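Long-range contacts in afamin (Homo sapiens, PDB 6FAK), which carries hydrophobic molecules in body fluids, binds vitamin E and keeps lipidated Wnt proteins soluble and active: residues 345-350 and 449-454; 349-354 and 482-487. All blocks are in the same frame, centred on the assembly; numbering follows the deposited sequence. Where two conformers were deposited one is given.

Contact 1: 345-350 and 449-454; sequences SIPELL and CVDNLA
Ser345 and Asn452 bring the two backbones nearest, with 5.5 Å from Ser345 CA to Asn452 CA. The axes of helices 346-350 and 449-454 lie at 90° to each other and come within 9.1 Å. The first turn of one helix thus meets the side of the other. Ser345 is the N-cap of its helix, and its hydroxyl does two jobs. Ser345 OG accepts from Glu348 N at 3.0 Å, a capping bond. It also donates to Asp451, with Ser345 OG 2.6 Å from Asp451 OD2, on the anti lone pair of that carboxylate oxygen. The chi1 of 74° tucks Ser345 OG in beside the main chain, and from there it serves both partners. An alanine here would probably leave Glu348 N without its cap and Asp451 OD2 without this donor. Asn452 holds a second backbone N-H of the first turn. Ile346 N donates to Asn452 OD1 at 2.8 Å, in the amide plane and on a lone pair. Pro347 CD packs 3.3 Å from Asn452 OD1, while the Pro347 ring runs alongside Asp451 in the opposite sense. Asn452 ND2 turns to a bound polyether, a hydrogen-bond partner probably taken from the crystallisation liquor. This is a capped helix N-terminus docked on a crossing helix. It joins the second and third albumin domains at the wall of the polyether pocket.

Contact 2: 349-354 and 482-487; sequences LLRIVQ and FAFRRP
Arg351 reaches across to the turn at Ala483 and makes the one hydrogen bond between the segments. Arg351 NH1 donates to Ala483 O at 2.9 Å, almost in line with the carbonyl bond. The oxygen lies at the guanidinium edge, close to its plane. The chain of Arg351 bends at chi3 (-77°), which sets NE back from a fully extended path. Arg351 NH2 has other partners, forming salt bridges with two carboxylates, one of them Glu348. The guanidinium is therefore gripped from several directions and is unlikely to turn freely.

The aliphatic part of the same side chain makes a CH-pi contact. Arg351 CG stands 3.7 Å from the centroid of the Phe484 ring, over the face. Arg351 CD lies over the same ring, 3.5 Å from Phe484 CE2.

Leu350 makes the apolar contacts. Leu350 CB packs 3.7 Å from Ala483 CB. Leu350 CD1 meets the edge of the Phe482 ring, 3.8 Å from CE2 of Phe482.

Residues 482-485 form a type I turn, and Phe484 stands at the N-cap position of helix 485-490. This turn lies against helix 346-363. Helix 216-225 packs on Leu350 and Phe482, helix 376-417 touches Arg351 and Arg486, and helix 446-462 also packs on Arg486.

Contacts 1 and 2 lie with their centres about 9 Å apart and follow each other along helix 346-363. They share Leu349 and Leu350. Contact 1 takes the start of that helix to helix 446-462. Contact 2 takes its next turn to the loop before helix 485-490, later in the chain. Two salt bridges tie them together: Asp451 OD2 to Arg351 NH2 at 2.9 Å, and Asp451 OD1 to Arg486 NH1 at 2.7 Å. Asp451 thus links all three elements. Both contacts join the second albumin domain to the third, and both contribute residues to the pocket that holds the polyether.

Contact 1: 345-350 and 449-454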
loop_
_atom_site.group_PDB
_atom_site.type_symbol
_atom_site.label_atom_id
_atom_site.label_comp_id
_atom_site.label_asym_id
_atom_site.label_seq_id
_atom_site.Cartn_x
_atom_site.Cartn_y
_atom_site.Cartn_z
ATOM N N SER A 345 5.506 -15.182 6.619
ATOM C CA SER A 345 4.793 -13.984 6.204
ATOM C C SER A 345 3.455 -13.848 6.936
ATOM O O SER A 345 2.923 -14.796 7.441
ATOM C CB SER A 345 4.551 -14.013 4.703
ATOM O OG SER A 345 3.542 -14.928 4.345
ATOM N N ILE A 346 2.929 -12.640 6.950
ATOM C CA ILE A 346 1.628 -12.395 7.526
ATOM C C ILE A 346 0.531 -13.175 6.792
ATOM O O ILE A 346 -0.256 -13.821 7.463
ATOM C CB ILE A 346 1.317 -10.881 7.679
ATOM C CG1 ILE A 346 2.424 -10.141 8.470
ATOM C CG2 ILE A 346 -0.017 -10.673 8.363
ATOM C CD1 ILE A 346 2.753 -10.692 9.850
ATOM N N PRO A 347 0.494 -13.165 5.433
ATOM C CA PRO A 347 -0.505 -13.987 4.717
ATOM C C PRO A 347 -0.394 -15.515 5.000
ATOM O O PRO A 347 -1.410 -16.183 5.166
ATOM C CB PRO A 347 -0.249 -13.659 3.226
ATOM C CG PRO A 347 0.466 -12.388 3.216
ATOM C CD PRO A 347 1.186 -12.229 4.532
ATOM N N GLU A 348 0.856 -16.015 5.149
ATOM C CA GLU A 348 1.085 -17.403 5.489
ATOM C C GLU A 348 0.508 -17.701 6.889
ATOM O O GLU A 348 -0.138 -18.683 7.062
ATOM C CB GLU A 348 2.561 -17.820 5.409
ATOM C CG GLU A 348 2.734 -19.349 5.627
ATOM C CD GLU A 348 2.068 -20.207 4.527
ATOM O OE1 GLU A 348 1.923 -19.734 3.371
ATOM O OE2 GLU A 348 1.740 -21.388 4.796
ATOM N N LEU A 349 0.740 -16.828 7.854
ATOM C CA LEU A 349 0.170 -17.040 9.197
ATOM C C LEU A 349 -1.359 -17.066 9.162
ATOM O O LEU A 349 -1.949 -17.867 9.809
ATOM C CB LEU A 349 0.627 -15.976 10.147
ATOM C CG LEU A 349 2.122 -16.015 10.455
ATOM C CD1 LEU A 349 2.561 -14.732 11.095
ATOM C CD2 LEU A 349 2.474 -17.213 11.314
ATOM N N LEU A 350 -1.972 -16.168 8.387
ATOM C CA LEU A 350 -3.425 -16.153 8.290
ATOM C C LEU A 350 -3.980 -17.355 7.552
ATOM O O LEU A 350 -5.056 -17.798 7.897
ATOM C CB LEU A 350 -3.924 -14.862 7.624
ATOM C CG LEU A 350 -3.405 -13.619 8.369
ATOM C CD1 LEU A 350 -3.800 -12.382 7.566
ATOM C CD2 LEU A 350 -3.903 -13.552 9.783
ATOM N N CYS A 449 9.655 -11.956 3.592
ATOM C CA CYS A 449 9.790 -10.679 2.890
ATOM C C CYS A 449 9.035 -10.673 1.541
ATOM O O CYS A 449 8.213 -9.792 1.277
ATOM C CB CYS A 449 11.285 -10.352 2.724
ATOM S SG CYS A 449 11.650 -8.759 1.949
ATOM N N VAL A 450 9.305 -11.683 0.703
ATOM C CA VAL A 450 8.697 -11.786 -0.602
ATOM C C VAL A 450 7.159 -11.926 -0.495
ATOM O O VAL A 450 6.411 -11.245 -1.214
ATOM C CB VAL A 450 9.253 -12.995 -1.382
ATOM C CG1 VAL A 450 8.460 -13.258 -2.659
ATOM C CG2 VAL A 450 10.724 -12.782 -1.725
ATOM N N ASP A 451 6.684 -12.808 0.369
ATOM C CA ASP A 451 5.246 -13.072 0.398
ATOM C C ASP A 451 4.517 -11.847 0.971
ATOM O O ASP A 451 3.448 -11.509 0.488
ATOM C CB ASP A 451 4.956 -14.374 1.136
ATOM C CG ASP A 451 3.526 -14.898 0.923
ATOM O OD1 ASP A 451 3.002 -14.935 -0.208
ATOM O OD2 ASP A 451 2.871 -15.276 1.905
ATOM N N ASN A 452 5.120 -11.164 1.945
ATOM C CA ASN A 452 4.565 -9.937 2.516
ATOM C C ASN A 452 4.439 -8.834 1.442
ATOM O O ASN A 452 3.391 -8.181 1.317
ATOM C CB ASN A 452 5.428 -9.421 3.673
ATOM C CG ASN A 452 5.137 -10.120 5.025
ATOM O OD1 ASN A 452 4.082 -10.709 5.247
ATOM N ND2 ASN A 452 6.099 -10.020 5.944
ATOM N N LEU A 453 5.520 -8.596 0.711
ATOM C CA LEU A 453 5.519 -7.542 -0.296
ATOM C C LEU A 453 4.710 -7.884 -1.524
ATOM O O LEU A 453 4.044 -7.012 -2.053
ATOM C CB LEU A 453 6.925 -7.143 -0.700
ATOM C CG LEU A 453 7.752 -6.389 0.338
ATOM C CD1 LEU A 453 9.096 -6.045 -0.281
ATOM C CD2 LEU A 453 7.083 -5.117 0.799
ATOM N N ALA A 454 4.759 -9.134 -1.977
ATOM C CA ALA A 454 3.903 -9.574 -3.088
ATOM C C ALA A 454 2.414 -9.447 -2.823
ATOM O O ALA A 454 1.640 -9.069 -3.726
ATOM C CB ALA A 454 4.209 -11.024 -3.476
#

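Contact 2: 349-354 and 482-487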
loop_
_atom_site.group_PDB
_atom_site.type_symbol
_atom_site.label_atom_id
_atom_site.label_comp_id
_atom_site.label_asym_id
_atom_site.label_seq_id
_atom_site.Cartn_x
_atom_site.Cartn_y
_atom_site.Cartn_z
ATOM N N LEU A 349 0.740 -16.828 7.854
ATOM C CA LEU A 349 0.170 -17.040 9.197
ATOM C C LEU A 349 -1.359 -17.066 9.162
ATOM O O LEU A 349 -1.949 -17.867 9.809
ATOM C CB LEU A 349 0.627 -15.976 10.147
ATOM C CG LEU A 349 2.122 -16.015 10.455
ATOM C CD1 LEU A 349 2.561 -14.732 11.095
ATOM C CD2 LEU A 349 2.474 -17.213 11.314
ATOM N N LEU A 350 -1.972 -16.168 8.387
ATOM C CA LEU A 350 -3.425 -16.153 8.290
ATOM C C LEU A 350 -3.980 -17.355 7.552
ATOM O O LEU A 350 -5.056 -17.798 7.897
ATOM C CB LEU A 350 -3.924 -14.862 7.624
ATOM C CG LEU A 350 -3.405 -13.619 8.369
ATOM C CD1 LEU A 350 -3.800 -12.382 7.566
ATOM C CD2 LEU A 350 -3.903 -13.552 9.783
ATOM N N ARG A 351 -3.268 -17.881 6.529
ATOM C CA ARG A 351 -3.655 -19.127 5.922
ATOM C C ARG A 351 -3.656 -20.299 6.960
ATOM O O ARG A 351 -4.595 -21.102 6.994
ATOM C CB ARG A 351 -2.779 -19.470 4.689
ATOM C CG ARG A 351 -3.051 -18.540 3.503
ATOM C CD ARG A 351 -2.314 -19.039 2.287
ATOM N NE ARG A 351 -0.896 -18.731 2.339
ATOM C CZ ARG A 351 -0.289 -17.643 1.879
ATOM N NH1 ARG A 351 -0.983 -16.621 1.411
ATOM N NH2 ARG A 351 1.025 -17.553 1.936
ATOM N N ILE A 352 -2.617 -20.337 7.779
ATOM C CA ILE A 352 -2.489 -21.321 8.840
ATOM C C ILE A 352 -3.645 -21.222 9.849
ATOM O O ILE A 352 -4.222 -22.251 10.250
ATOM C CB ILE A 352 -1.059 -21.273 9.486
ATOM C CG1 ILE A 352 -0.087 -21.848 8.447
ATOM C CG2 ILE A 352 -0.998 -22.059 10.807
ATOM C CD1 ILE A 352 1.354 -21.563 8.738
ATOM N N VAL A 353 -4.023 -20.004 10.209
ATOM C CA VAL A 353 -5.141 -19.821 11.128
ATOM C C VAL A 353 -6.424 -20.390 10.506
ATOM O O VAL A 353 -7.180 -21.115 11.191
ATOM C CB VAL A 353 -5.333 -18.359 11.560
ATOM C CG1 VAL A 353 -6.579 -18.229 12.426
ATOM C CG2 VAL A 353 -4.117 -17.812 12.327
ATOM N N GLN A 354 -6.662 -20.105 9.225
ATOM C CA GLN A 354 -7.853 -20.614 8.557
ATOM C C GLN A 354 -7.884 -22.125 8.445
ATOM O O GLN A 354 -8.944 -22.768 8.619
ATOM C CB GLN A 354 -7.962 -20.010 7.150
ATOM C CG GLN A 354 -9.225 -20.395 6.405
ATOM C CD GLN A 354 -10.458 -19.851 7.116
ATOM O OE1 GLN A 354 -10.528 -18.643 7.397
ATOM N NE2 GLN A 354 -11.398 -20.735 7.465
ATOM N N PHE A 482 -9.190 -13.304 2.056
ATOM C CA PHE A 482 -8.044 -12.462 2.159
ATOM C C PHE A 482 -6.719 -13.210 2.152
ATOM O O PHE A 482 -5.823 -12.909 1.379
ATOM C CB PHE A 482 -8.243 -11.624 3.432
ATOM C CG PHE A 482 -7.168 -10.669 3.674
ATOM C CD1 PHE A 482 -7.042 -9.537 2.883
ATOM C CD2 PHE A 482 -6.227 -10.925 4.648
ATOM C CE1 PHE A 482 -6.008 -8.640 3.087
ATOM C CE2 PHE A 482 -5.190 -10.042 4.855
ATOM C CZ PHE A 482 -5.074 -8.888 4.072
ATOM N N ALA A 483 -6.601 -14.200 3.028
ATOM C CA ALA A 483 -5.362 -14.945 3.165
ATOM C C ALA A 483 -4.959 -15.745 1.914
ATOM O O ALA A 483 -3.807 -15.901 1.640
ATOM C CB ALA A 483 -5.447 -15.873 4.377
ATOM N N PHE A 484 -5.935 -16.235 1.171
ATOM C CA PHE A 484 -5.731 -17.047 -0.038
ATOM C C PHE A 484 -5.871 -16.242 -1.347
ATOM O O PHE A 484 -5.904 -16.826 -2.430
ATOM C CB PHE A 484 -6.712 -18.225 -0.046
ATOM C CG PHE A 484 -6.363 -19.273 0.985
ATOM C CD1 PHE A 484 -6.879 -19.194 2.255
ATOM C CD2 PHE A 484 -5.433 -20.262 0.695
ATOM C CE1 PHE A 484 -6.525 -20.131 3.231
ATOM C CE2 PHE A 484 -5.071 -21.189 1.675
ATOM C CZ PHE A 484 -5.635 -21.122 2.945
ATOM N N ARG A 485 -5.881 -14.928 -1.236
ATOM C CA ARG A 485 -5.959 -14.069 -2.423
ATOM C C ARG A 485 -4.778 -14.243 -3.428
ATOM O O ARG A 485 -4.999 -14.336 -4.625
ATOM C CB ARG A 485 -6.104 -12.608 -1.956
ATOM C CG ARG A 485 -6.218 -11.625 -3.094
ATOM C CD ARG A 485 -7.069 -10.442 -2.653
ATOM N NE ARG A 485 -6.407 -9.677 -1.621
ATOM C CZ ARG A 485 -6.907 -8.606 -0.994
ATOM N NH1 ARG A 485 -8.157 -8.178 -1.255
ATOM N NH2 ARG A 485 -6.162 -7.984 -0.120
ATOM N N ARG A 486 -3.536 -14.270 -2.943
ATOM C CA ARG A 486 -2.386 -14.451 -3.829
ATOM C C ARG A 486 -2.430 -15.839 -4.533
ATOM O O ARG A 486 -2.373 -15.899 -5.755
ATOM C CB ARG A 486 -1.053 -14.149 -3.129
ATOM C CG ARG A 486 0.141 -13.926 -4.077
ATOM C CD ARG A 486 1.467 -13.828 -3.309
ATOM N NE ARG A 486 2.603 -14.037 -4.201
ATOM C CZ ARG A 486 3.769 -14.619 -3.921
ATOM N NH1 ARG A 486 4.047 -15.044 -2.698
ATOM N NH2 ARG A 486 4.688 -14.717 -4.858
ATOM N N PRO A 487 -2.569 -16.939 -3.783
ATOM C CA PRO A 487 -2.821 -18.240 -4.463
ATOM C C PRO A 487 -3.981 -18.264 -5.491
ATOM O O PRO A 487 -3.847 -18.904 -6.522
ATOM C CB PRO A 487 -3.100 -19.201 -3.313
ATOM C CG PRO A 487 -2.435 -18.584 -2.118
ATOM C CD PRO A 487 -2.399 -17.097 -2.315
#